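Local coordinates for ethylbenzene dehydrogenase alpha-subunit (Aromatoleum aromaticum, PDB 2IVF), which belongs to the molybdopterin oxidoreductase family and binds a molybdenum atom, two pterin guanine dinucleotides and an iron/sulfur cluster, at residues 254-257 against 258-261; 262-265 against 266-269; 296-300 against 301-305; 451-454 against 455-458. All coordinates share one frame; numbering follows the deposited sequence.

Interaction 1. Residues 254-257 against 258-261. With MGD (2-amino-5,6-dimercapto-7-methyl-3,7,8a,9-tetrahydro-8-oxa-1,3,9,10-tetraaza-anthracen-4-one guanosine dinucleotide), chain M.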
# COMPACT_ATOMS: atom_id res chain seq x y z
N CYS A 254 -4.19 -10.00 -13.94
CA CYS A 254 -5.24 -9.15 -13.39
C CYS A 254 -4.97 -8.86 -11.93
O CYS A 254 -5.89 -8.78 -11.16
CB CYS A 254 -6.61 -9.81 -13.57
SG CYS A 254 -7.10 -9.72 -15.26
N SER A 255 -3.70 -8.69 -11.55
CA SER A 255 -3.35 -8.58 -10.15
C SER A 255 -2.02 -7.79 -10.05
O SER A 255 -1.36 -7.58 -11.07
CB SER A 255 -3.24 -9.98 -9.54
OG SER A 255 -2.08 -10.66 -10.01
N ASN A 256 -1.67 -7.34 -8.85
CA ASN A 256 -0.52 -6.47 -8.66
C ASN A 256 -0.01 -6.62 -7.23
O ASN A 256 -0.10 -5.69 -6.41
CB ASN A 256 -0.93 -5.03 -8.95
CG ASN A 256 0.22 -4.08 -8.86
OD1 ASN A 256 1.37 -4.46 -8.99
ND2 ASN A 256 -0.09 -2.84 -8.59
N TRP A 257 0.46 -7.82 -6.94
CA TRP A 257 0.95 -8.15 -5.60
C TRP A 257 1.93 -7.15 -4.97
O TRP A 257 1.99 -7.05 -3.74
CB TRP A 257 1.58 -9.51 -5.60
CG TRP A 257 0.64 -10.66 -5.43
CD1 TRP A 257 -0.71 -10.69 -5.67
CD2 TRP A 257 1.00 -11.97 -5.05
NE1 TRP A 257 -1.22 -11.94 -5.41
CE2 TRP A 257 -0.18 -12.75 -5.03
CE3 TRP A 257 2.19 -12.55 -4.65
CZ2 TRP A 257 -0.17 -14.11 -4.65
CZ3 TRP A 257 2.19 -13.86 -4.29
CH2 TRP A 257 1.03 -14.62 -4.27
N SER A 258 2.78 -6.50 -5.79
CA SER A 258 3.67 -5.46 -5.25
C SER A 258 2.84 -4.48 -4.42
O SER A 258 3.20 -4.13 -3.32
CB SER A 258 4.35 -4.70 -6.34
OG SER A 258 5.10 -3.62 -5.82
N TYR A 259 1.74 -4.02 -4.98
CA TYR A 259 0.83 -3.16 -4.26
C TYR A 259 -0.03 -3.92 -3.27
O TYR A 259 -0.22 -3.49 -2.12
CB TYR A 259 -0.15 -2.48 -5.22
CG TYR A 259 0.41 -1.27 -5.94
CD1 TYR A 259 1.78 -1.15 -6.23
CD2 TYR A 259 -0.43 -0.28 -6.36
CE1 TYR A 259 2.26 -0.03 -6.89
CE2 TYR A 259 0.03 0.86 -7.01
CZ TYR A 259 1.37 0.98 -7.28
OH TYR A 259 1.79 2.11 -7.94
N THR A 260 -0.56 -5.05 -3.71
CA THR A 260 -1.73 -5.63 -3.05
C THR A 260 -1.49 -6.83 -2.11
O THR A 260 -2.40 -7.23 -1.37
CB THR A 260 -2.80 -6.00 -4.12
OG1 THR A 260 -2.33 -7.12 -4.88
CG2 THR A 260 -3.07 -4.80 -5.00
N TYR A 261 -0.27 -7.35 -2.06
CA TYR A 261 0.07 -8.46 -1.16
C TYR A 261 1.48 -8.36 -0.69
O TYR A 261 2.24 -9.32 -0.77
CB TYR A 261 -0.17 -9.80 -1.89
CG TYR A 261 -0.37 -11.04 -1.03
CD1 TYR A 261 -0.57 -10.99 0.33
CD2 TYR A 261 -0.42 -12.28 -1.64
CE1 TYR A 261 -0.79 -12.14 1.07
CE2 TYR A 261 -0.64 -13.41 -0.93
CZ TYR A 261 -0.87 -13.34 0.42
OH TYR A 261 -1.11 -14.51 1.09
PB MGD M . -5.84 -5.14 -8.72
O1B MGD M . -5.16 -4.21 -7.78
O2B MGD M . -7.11 -4.62 -9.31
O3B MGD M . -6.16 -6.57 -8.15
O3A MGD M . -5.72 -6.60 -5.64
PA MGD M . -5.47 -7.44 -6.97
O1A MGD M . -4.01 -7.55 -7.10
O2A MGD M . -6.24 -8.67 -6.94
O5' MGD M . -4.85 -5.51 -9.93
C5' MGD M . -4.22 -4.46 -10.67
C4' MGD M . -3.60 -5.01 -11.94
O4' MGD M . -4.62 -5.43 -12.84
C3' MGD M . -3.01 -3.79 -12.60
O3' MGD M . -1.65 -3.70 -12.18
C2' MGD M . -3.14 -4.11 -14.10
O2' MGD M . -1.83 -4.29 -14.67
C1' MGD M . -3.95 -5.42 -14.11
N9 MGD M . -4.95 -5.36 -15.20
C8 MGD M . -5.89 -4.43 -15.42
N7 MGD M . -6.64 -4.75 -16.48
C5 MGD M . -6.16 -5.93 -16.93
C6 MGD M . -6.45 -6.79 -17.98
O6 MGD M . -7.32 -6.60 -18.84
N1 MGD M . -5.69 -7.96 -18.09
C2 MGD M . -4.64 -8.31 -17.23
N2 MGD M . -3.94 -9.48 -17.43
N3 MGD M . -4.39 -7.48 -16.21
C4 MGD M . -5.11 -6.32 -16.07
C10 MGD M . -7.00 -6.28 -5.23
C11 MGD M . -7.11 -6.60 -3.76
O11 MGD M . -6.15 -5.88 -3.10
C12 MGD M . -8.51 -6.38 -3.15
S12 MGD M . -9.98 -6.66 -4.08
C13 MGD M . -8.62 -5.95 -1.85
S13 MGD M . -10.19 -5.72 -1.17
C14 MGD M . -7.40 -5.65 -1.04
N15 MGD M . -7.22 -4.17 -1.07
C16 MGD M . -5.95 -3.59 -0.95
C17 MGD M . -5.75 -2.24 -0.83
O17 MGD M . -6.72 -1.43 -0.85
N18 MGD M . -4.43 -1.77 -0.73
C19 MGD M . -3.35 -2.59 -0.71
N19 MGD M . -2.13 -2.04 -0.61
N20 MGD M . -3.58 -3.90 -0.87
C21 MGD M . -4.82 -4.40 -0.96
N22 MGD M . -5.03 -5.77 -1.10
C23 MGD M . -6.19 -6.32 -1.74
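W257 and Y261 meet edge-to-face across one helical turn. The edge of Y261 points at the six-membered ring of W257, with centroids 4.8 Å apart and planes 87° apart, and Y261 CD2 lies 3.4 Å from W257 CE2. Nearer the backbone, Y261 CB makes a CH-pi contact over the five-membered ring of W257. N256 sets ND2 of its amide over one face of the Y259 ring, toward the rim, N256 ND2 coming to 3.1 Å from Y259 CG, with the two planes inclined at 38°. The carbonyl O of N256 accepts T260 N at 2.8 Å, while W257 O takes Y261 N.

This short helix follows strand 249-253 of a four-stranded parallel sheet, and the link between them and the helix itself together hold the dinucleotide MGD. N256 N donates to O1A at 2.9 Å; T260 OG1, set between its backbone N and carbonyl carbon (chi1 70°), reaches the same phosphate oxygen at 2.8 Å. At the pterin end, MGD N19 donates to Y259 O at 2.8 Å and N22 to T260 O.

Further out, T288 OG1 bonds N256 OD1 and Y443 packs edge-to-face on W257. N668 holds Y261 OH, and D133 of the beta-subunit chain binds Y259 OH.

Interaction 2. Residues 262-265 against 266-269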
# COMPACT_ATOMS: atom_id res chain seq x y z
N PRO A 262 1.85 -7.19 -0.14
CA PRO A 262 3.24 -7.01 0.29
C PRO A 262 3.67 -7.91 1.42
O PRO A 262 4.83 -8.22 1.51
CB PRO A 262 3.31 -5.54 0.70
CG PRO A 262 1.88 -5.14 1.03
CD PRO A 262 1.03 -6.00 0.12
N SER A 263 2.72 -8.38 2.25
CA SER A 263 3.09 -9.24 3.36
C SER A 263 3.62 -10.57 2.88
O SER A 263 4.40 -11.19 3.60
CB SER A 263 1.94 -9.50 4.35
OG SER A 263 0.84 -10.11 3.74
N SER A 264 3.22 -11.01 1.68
CA SER A 264 3.62 -12.34 1.20
C SER A 264 4.17 -12.37 -0.20
O SER A 264 4.47 -13.44 -0.73
CB SER A 264 2.51 -13.33 1.43
OG SER A 264 2.36 -13.53 2.84
N TYR A 265 4.35 -11.20 -0.78
CA TYR A 265 5.01 -11.07 -2.09
C TYR A 265 6.30 -11.90 -2.16
O TYR A 265 6.64 -12.48 -3.23
CB TYR A 265 5.36 -9.60 -2.29
CG TYR A 265 6.08 -9.22 -3.56
CD1 TYR A 265 7.44 -9.31 -3.66
CD2 TYR A 265 5.39 -8.63 -4.60
CE1 TYR A 265 8.11 -8.92 -4.78
CE2 TYR A 265 6.08 -8.19 -5.74
CZ TYR A 265 7.43 -8.32 -5.81
OH TYR A 265 8.18 -7.87 -6.88
N HIS A 266 7.01 -11.93 -1.05
CA HIS A 266 8.30 -12.64 -0.98
C HIS A 266 8.26 -14.07 -1.49
O HIS A 266 9.25 -14.56 -2.06
CB HIS A 266 8.84 -12.59 0.45
CG HIS A 266 8.11 -13.45 1.43
ND1 HIS A 266 8.48 -14.75 1.69
CD2 HIS A 266 7.10 -13.17 2.30
CE1 HIS A 266 7.70 -15.24 2.65
NE2 HIS A 266 6.85 -14.31 3.02
N PHE A 267 7.13 -14.74 -1.28
CA PHE A 267 6.97 -16.13 -1.77
C PHE A 267 7.11 -16.18 -3.31
O PHE A 267 7.65 -17.13 -3.85
CB PHE A 267 5.63 -16.73 -1.32
CG PHE A 267 5.58 -17.08 0.14
CD1 PHE A 267 6.28 -18.18 0.62
CD2 PHE A 267 4.76 -16.39 1.01
CE1 PHE A 267 6.24 -18.54 1.95
CE2 PHE A 267 4.70 -16.73 2.37
CZ PHE A 267 5.40 -17.81 2.84
N LEU A 268 6.63 -15.15 -3.98
CA LEU A 268 6.82 -15.00 -5.42
C LEU A 268 8.29 -14.81 -5.80
O LEU A 268 8.80 -15.54 -6.64
CB LEU A 268 5.98 -13.87 -5.98
CG LEU A 268 6.03 -13.67 -7.49
CD1 LEU A 268 5.39 -14.88 -8.28
CD2 LEU A 268 5.30 -12.33 -7.84
N SER A 269 9.01 -13.85 -5.19
CA SER A 269 10.43 -13.72 -5.50
C SER A 269 11.30 -14.90 -5.09
O SER A 269 12.32 -15.19 -5.70
CB SER A 269 11.05 -12.43 -4.93
OG SER A 269 11.00 -12.47 -3.53
O HOH W 1 6.65 -10.15 1.09
O HOH W 2 4.51 -14.12 4.48
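The first turn of helix 265-274 follows the bend 262-264, and S264 joins the two through both its backbone and its side chain. F267 N donates to S264 O at 3.0 Å, approaching from above the carbonyl plane, 46° out of it. L268 N and S269 N both turn to Y265 O, but each of these bonds is weak. S264 CB meets the F267 ring at its edge, in the ring plane, 3.8 Å from CD2.

H266 folds back toward the bend. Its CG sits between the backbone N and the carbonyl carbon (chi1 72°), a placement that carries the imidazole over its neighbour: CE1 lies 3.3 Å above the F267 plane, over the ring centre. The opposite end of the imidazole comes back to S263, where CD2 is 3.6 Å from S263 O, which lies in the imidazole plane.

Two waters bridge the bend and H266. Water 1 donates to P262 O at 2.7 Å and accepts from H266 N at 2.8 Å. Water 2 links S264 OG, to which it donates at 2.8 Å, with H266 NE2, also at 2.8 Å. N668 additionally bonds S263 OG and S264 OG, and E270 bonds H266 ND1, so both nitrogens of the imidazole are engaged.

Y265 and L268 pack on W257 of helix 257-260, L268 also rests on I250 and M252 of strand 249-253, F267 meets Y122 edge-to-face, and L29 of the beta-subunit chain covers P262 and Y265.

Interaction 3. Residues 296-300 against 301-305. With MGD (2-amino-5,6-dimercapto-7-methyl-3,7,8a,9-tetrahydro-8-oxa-1,3,9,10-tetraaza-anthracen-4-one guanosine dinucleotide), chain M.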
# COMPACT_ATOMS: atom_id res chain seq x y z
N VAL A 296 3.71 -10.44 -20.07
CA VAL A 296 2.83 -10.72 -21.18
C VAL A 296 1.94 -9.48 -21.33
O VAL A 296 1.06 -9.26 -20.51
CB VAL A 296 2.02 -12.02 -20.93
CG1 VAL A 296 0.94 -12.21 -22.02
CG2 VAL A 296 2.95 -13.29 -20.79
N PRO A 297 2.21 -8.63 -22.36
CA PRO A 297 1.63 -7.31 -22.45
C PRO A 297 0.30 -7.33 -23.14
O PRO A 297 0.09 -6.76 -24.23
CB PRO A 297 2.69 -6.53 -23.22
CG PRO A 297 3.28 -7.53 -24.12
CD PRO A 297 3.20 -8.87 -23.43
N VAL A 298 -0.64 -7.99 -22.52
CA VAL A 298 -2.00 -8.03 -23.14
C VAL A 298 -2.63 -6.68 -23.37
O VAL A 298 -2.51 -5.78 -22.54
CB VAL A 298 -2.96 -8.90 -22.31
CG1 VAL A 298 -2.53 -10.41 -22.41
CG2 VAL A 298 -3.06 -8.39 -20.85
N ARG A 299 -3.34 -6.52 -24.49
CA ARG A 299 -4.23 -5.39 -24.61
C ARG A 299 -5.26 -5.49 -23.48
O ARG A 299 -5.72 -6.58 -23.17
CB ARG A 299 -4.93 -5.40 -25.96
CG ARG A 299 -4.01 -5.06 -27.09
CD ARG A 299 -4.73 -5.04 -28.45
NE ARG A 299 -3.69 -5.23 -29.45
CZ ARG A 299 -3.84 -5.77 -30.65
NH1 ARG A 299 -5.06 -6.13 -31.08
NH2 ARG A 299 -2.76 -5.93 -31.43
N VAL A 300 -5.63 -4.35 -22.89
CA VAL A 300 -6.63 -4.34 -21.80
C VAL A 300 -7.82 -5.17 -22.24
O VAL A 300 -8.34 -4.94 -23.30
CB VAL A 300 -7.09 -2.92 -21.47
CG1 VAL A 300 -8.15 -2.98 -20.42
CG2 VAL A 300 -5.88 -2.04 -21.04
N GLY A 301 -8.22 -6.16 -21.43
CA GLY A 301 -9.39 -6.96 -21.68
C GLY A 301 -9.28 -8.10 -22.68
O GLY A 301 -10.27 -8.77 -22.95
N SER A 302 -8.09 -8.32 -23.23
CA SER A 302 -7.90 -9.31 -24.26
C SER A 302 -7.36 -10.66 -23.80
O SER A 302 -6.99 -11.48 -24.66
CB SER A 302 -6.95 -8.78 -25.34
OG SER A 302 -5.64 -8.61 -24.84
N ASP A 303 -7.27 -10.87 -22.48
CA ASP A 303 -6.66 -12.08 -21.95
C ASP A 303 -7.20 -13.41 -22.49
O ASP A 303 -6.45 -14.38 -22.60
CB ASP A 303 -6.77 -12.13 -20.43
CG ASP A 303 -6.04 -11.00 -19.75
OD1 ASP A 303 -6.24 -9.81 -20.13
OD2 ASP A 303 -5.31 -11.29 -18.78
N ALA A 304 -8.49 -13.47 -22.80
CA ALA A 304 -9.07 -14.70 -23.38
C ALA A 304 -8.30 -15.13 -24.60
O ALA A 304 -8.04 -16.31 -24.78
CB ALA A 304 -10.51 -14.50 -23.75
N ALA A 305 -7.99 -14.18 -25.48
CA ALA A 305 -7.30 -14.52 -26.71
C ALA A 305 -5.93 -15.13 -26.38
O ALA A 305 -5.44 -16.03 -27.06
CB ALA A 305 -7.18 -13.29 -27.63
PB MGD M . -5.84 -5.14 -8.72
O1B MGD M . -5.16 -4.21 -7.78
O2B MGD M . -7.11 -4.62 -9.31
O3B MGD M . -6.16 -6.57 -8.15
O3A MGD M . -5.72 -6.60 -5.64
PA MGD M . -5.47 -7.44 -6.97
O1A MGD M . -4.01 -7.55 -7.10
O2A MGD M . -6.24 -8.67 -6.94
O5' MGD M . -4.85 -5.51 -9.93
C5' MGD M . -4.22 -4.46 -10.67
C4' MGD M . -3.60 -5.01 -11.94
O4' MGD M . -4.62 -5.43 -12.84
C3' MGD M . -3.01 -3.79 -12.60
O3' MGD M . -1.65 -3.70 -12.18
C2' MGD M . -3.14 -4.11 -14.10
O2' MGD M . -1.83 -4.29 -14.67
C1' MGD M . -3.95 -5.42 -14.11
N9 MGD M . -4.95 -5.36 -15.20
C8 MGD M . -5.89 -4.43 -15.42
N7 MGD M . -6.64 -4.75 -16.48
C5 MGD M . -6.16 -5.93 -16.93
C6 MGD M . -6.45 -6.79 -17.98
O6 MGD M . -7.32 -6.60 -18.84
N1 MGD M . -5.69 -7.96 -18.09
C2 MGD M . -4.64 -8.31 -17.23
N2 MGD M . -3.94 -9.48 -17.43
N3 MGD M . -4.39 -7.48 -16.21
C4 MGD M . -5.11 -6.32 -16.07
C10 MGD M . -7.00 -6.28 -5.23
C11 MGD M . -7.11 -6.60 -3.76
O11 MGD M . -6.15 -5.88 -3.10
C12 MGD M . -8.51 -6.38 -3.15
S12 MGD M . -9.98 -6.66 -4.08
C13 MGD M . -8.62 -5.95 -1.85
S13 MGD M . -10.19 -5.72 -1.17
C14 MGD M . -7.40 -5.65 -1.04
N15 MGD M . -7.22 -4.17 -1.07
C16 MGD M . -5.95 -3.59 -0.95
C17 MGD M . -5.75 -2.24 -0.83
O17 MGD M . -6.72 -1.43 -0.85
N18 MGD M . -4.43 -1.77 -0.73
C19 MGD M . -3.35 -2.59 -0.71
N19 MGD M . -2.13 -2.04 -0.61
N20 MGD M . -3.58 -3.90 -0.87
C21 MGD M . -4.82 -4.40 -0.96
N22 MGD M . -5.03 -5.77 -1.10
C23 MGD M . -6.19 -6.32 -1.74
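R299 and S302 close a type II beta turn between strand 294-296, at the edge of a parallel sheet, and helix 303-316. The turn and the start of the helix form part of the guanine end of the MGD pocket.

Hydrogen bonds within the protein converge on R299 O, which accepts S302 N at 2.9 Å and S302 OG at 2.6 Å. Both donors are tilted from the carbonyl plane. The serine hydroxyl reaches back because chi1 of 67° places OG between the backbone N and the carbonyl carbon. G301 occupies the third position of the turn with a positive phi of 80°, as suits glycine in a type II turn.

Hydrogen bonds to the ligand read the guanine edge. G301 N donates to MGD O6 at 2.8 Å. The carboxylate of D303, in the first turn of the helix, forms a two-pronged pair: MGD N1 donates almost straight to OD1 at 2.8 Å, with an angle of 176°, and N2 donates to OD2 at 2.6 Å. Three bonds along one edge of the base would restrain its rotation, and they match the donor and acceptor pattern of guanine.

Van der Waals contacts come from V298, whose side chain crosses that of D303 at about a right angle: its CG2 methyl lies 3.6 Å from D303 OD1 and 3.7 Å from MGD N2.

Interaction 4. Residues 451-454 against 455-458. With GOL (glycerol), chain G.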
# COMPACT_ATOMS: atom_id res chain seq x y z
N SER A 451 -13.58 -6.59 -15.06
CA SER A 451 -13.59 -6.49 -16.52
C SER A 451 -14.93 -7.03 -16.99
O SER A 451 -15.38 -8.04 -16.48
CB SER A 451 -12.46 -7.30 -17.15
OG SER A 451 -11.19 -6.97 -16.56
N TYR A 452 -15.53 -6.38 -17.96
CA TYR A 452 -16.87 -6.78 -18.43
C TYR A 452 -16.94 -8.27 -18.74
O TYR A 452 -17.89 -8.98 -18.34
CB TYR A 452 -17.21 -6.00 -19.67
CG TYR A 452 -18.64 -6.02 -20.12
CD1 TYR A 452 -19.13 -7.08 -20.87
CD2 TYR A 452 -19.49 -4.95 -19.87
CE1 TYR A 452 -20.46 -7.08 -21.34
CE2 TYR A 452 -20.81 -4.95 -20.35
CZ TYR A 452 -21.29 -6.01 -21.06
OH TYR A 452 -22.60 -5.97 -21.57
N HIS A 453 -15.92 -8.73 -19.45
CA HIS A 453 -15.82 -10.11 -19.88
C HIS A 453 -14.77 -10.88 -19.06
O HIS A 453 -14.14 -11.80 -19.58
CB HIS A 453 -15.42 -10.16 -21.37
CG HIS A 453 -16.47 -9.63 -22.28
ND1 HIS A 453 -17.74 -10.14 -22.30
CD2 HIS A 453 -16.45 -8.61 -23.18
CE1 HIS A 453 -18.47 -9.46 -23.17
NE2 HIS A 453 -17.72 -8.54 -23.73
N GLY A 454 -14.57 -10.54 -17.79
CA GLY A 454 -13.61 -11.28 -16.97
C GLY A 454 -13.98 -12.76 -16.92
O GLY A 454 -13.12 -13.60 -16.77
N ASP A 455 -15.27 -13.07 -16.99
CA ASP A 455 -15.69 -14.47 -16.96
C ASP A 455 -15.07 -15.20 -18.14
O ASP A 455 -14.51 -16.27 -17.95
CB ASP A 455 -17.23 -14.65 -16.93
CG ASP A 455 -17.95 -13.97 -18.05
OD1 ASP A 455 -17.40 -13.06 -18.72
OD2 ASP A 455 -19.14 -14.32 -18.21
N LEU A 456 -15.13 -14.60 -19.33
CA LEU A 456 -14.50 -15.19 -20.52
C LEU A 456 -13.03 -15.33 -20.40
O LEU A 456 -12.47 -16.34 -20.82
CB LEU A 456 -14.79 -14.40 -21.77
CG LEU A 456 -16.23 -14.55 -22.28
CD1 LEU A 456 -16.45 -13.58 -23.47
CD2 LEU A 456 -16.61 -16.01 -22.69
N MET A 457 -12.39 -14.30 -19.85
CA MET A 457 -10.96 -14.33 -19.60
C MET A 457 -10.56 -15.43 -18.66
O MET A 457 -9.54 -16.10 -18.86
CB MET A 457 -10.56 -12.97 -19.01
CG MET A 457 -10.81 -11.78 -19.99
SD MET A 457 -10.78 -10.10 -19.24
CE MET A 457 -9.26 -10.07 -18.30
N GLU A 458 -11.34 -15.59 -17.58
CA GLU A 458 -11.13 -16.66 -16.61
C GLU A 458 -11.45 -18.03 -17.21
O GLU A 458 -10.69 -18.95 -17.03
CB GLU A 458 -12.01 -16.45 -15.36
CG GLU A 458 -11.55 -15.30 -14.49
CD GLU A 458 -12.65 -14.78 -13.56
OE1 GLU A 458 -13.48 -15.62 -13.18
OE2 GLU A 458 -12.67 -13.57 -13.23
C1 GOL G . -17.84 -10.12 -15.52
O1 GOL G . -17.53 -10.99 -16.59
C2 GOL G . -16.98 -10.51 -14.34
O2 GOL G . -16.89 -11.91 -14.29
C3 GOL G . -17.62 -9.96 -13.08
O3 GOL G . -18.01 -8.64 -13.38
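M457 reaches back past the start of its helix to S451. Its CB starts beside G454 O, 3.5 Å away. CG then passes H453 O at 3.4 Å, the same oxygen that accepts M457 N at 3.1 Å in a nearly straight bond. SD lies near both S451 CB, at 3.9 Å, and G454 CA. The chain bends at its last torsion (chi3 50°) and brings CE to 4.0 Å from S451 OG, a hydroxyl that is bonded to S447 O. The side chain of M457 also touches the dinucleotide MGD.

One residue earlier, L456 lies beside H453 with the two side chains pointing the same way; L456 CD1 comes to 3.9 Å from H453 ND1, which is hydrogen-bonded to K941. The first helical bond after that of M457 runs from E458 N to G454 O. The D455 carboxylate is held by K941, through a salt bridge at OD1, and by H944 at OD2.

A glycerol, probably from the crystallisation liquor, lodges at the bend: its O1 donates to Y452 O at 2.7 Å and accepts D455 N at 3.1 Å.

S451 to G454 form a type I beta turn, closed by G454 N on S451 O, that leads directly into helix 454-467 with H453 at the N-cap position.

Three of the four contacts meet around MGD. Interaction 1 bonds its phosphate and pterin and lays C254 against the guanine, whose edge interaction 3 bonds, and M457 of interaction 4 closes on the same region. C254 SG of interaction 1 lies 4.3 Å from D303 OD2 of interaction 3 and 3.7 Å from M457 CE of interaction 4, while D303 OD1 is 3.5 Å from M457 CE; the thiol, carboxylate and methyl thus pack together near the base. Interaction 2 continues the chain from interaction 1, with Y265 CD2 3.6 Å from S258 N, and brings the side chain of S263 to about 4 Å from the iron/sulfur cluster. It touches neither interaction 3 nor interaction 4, whose centres are about 24 and 26 Å from its own.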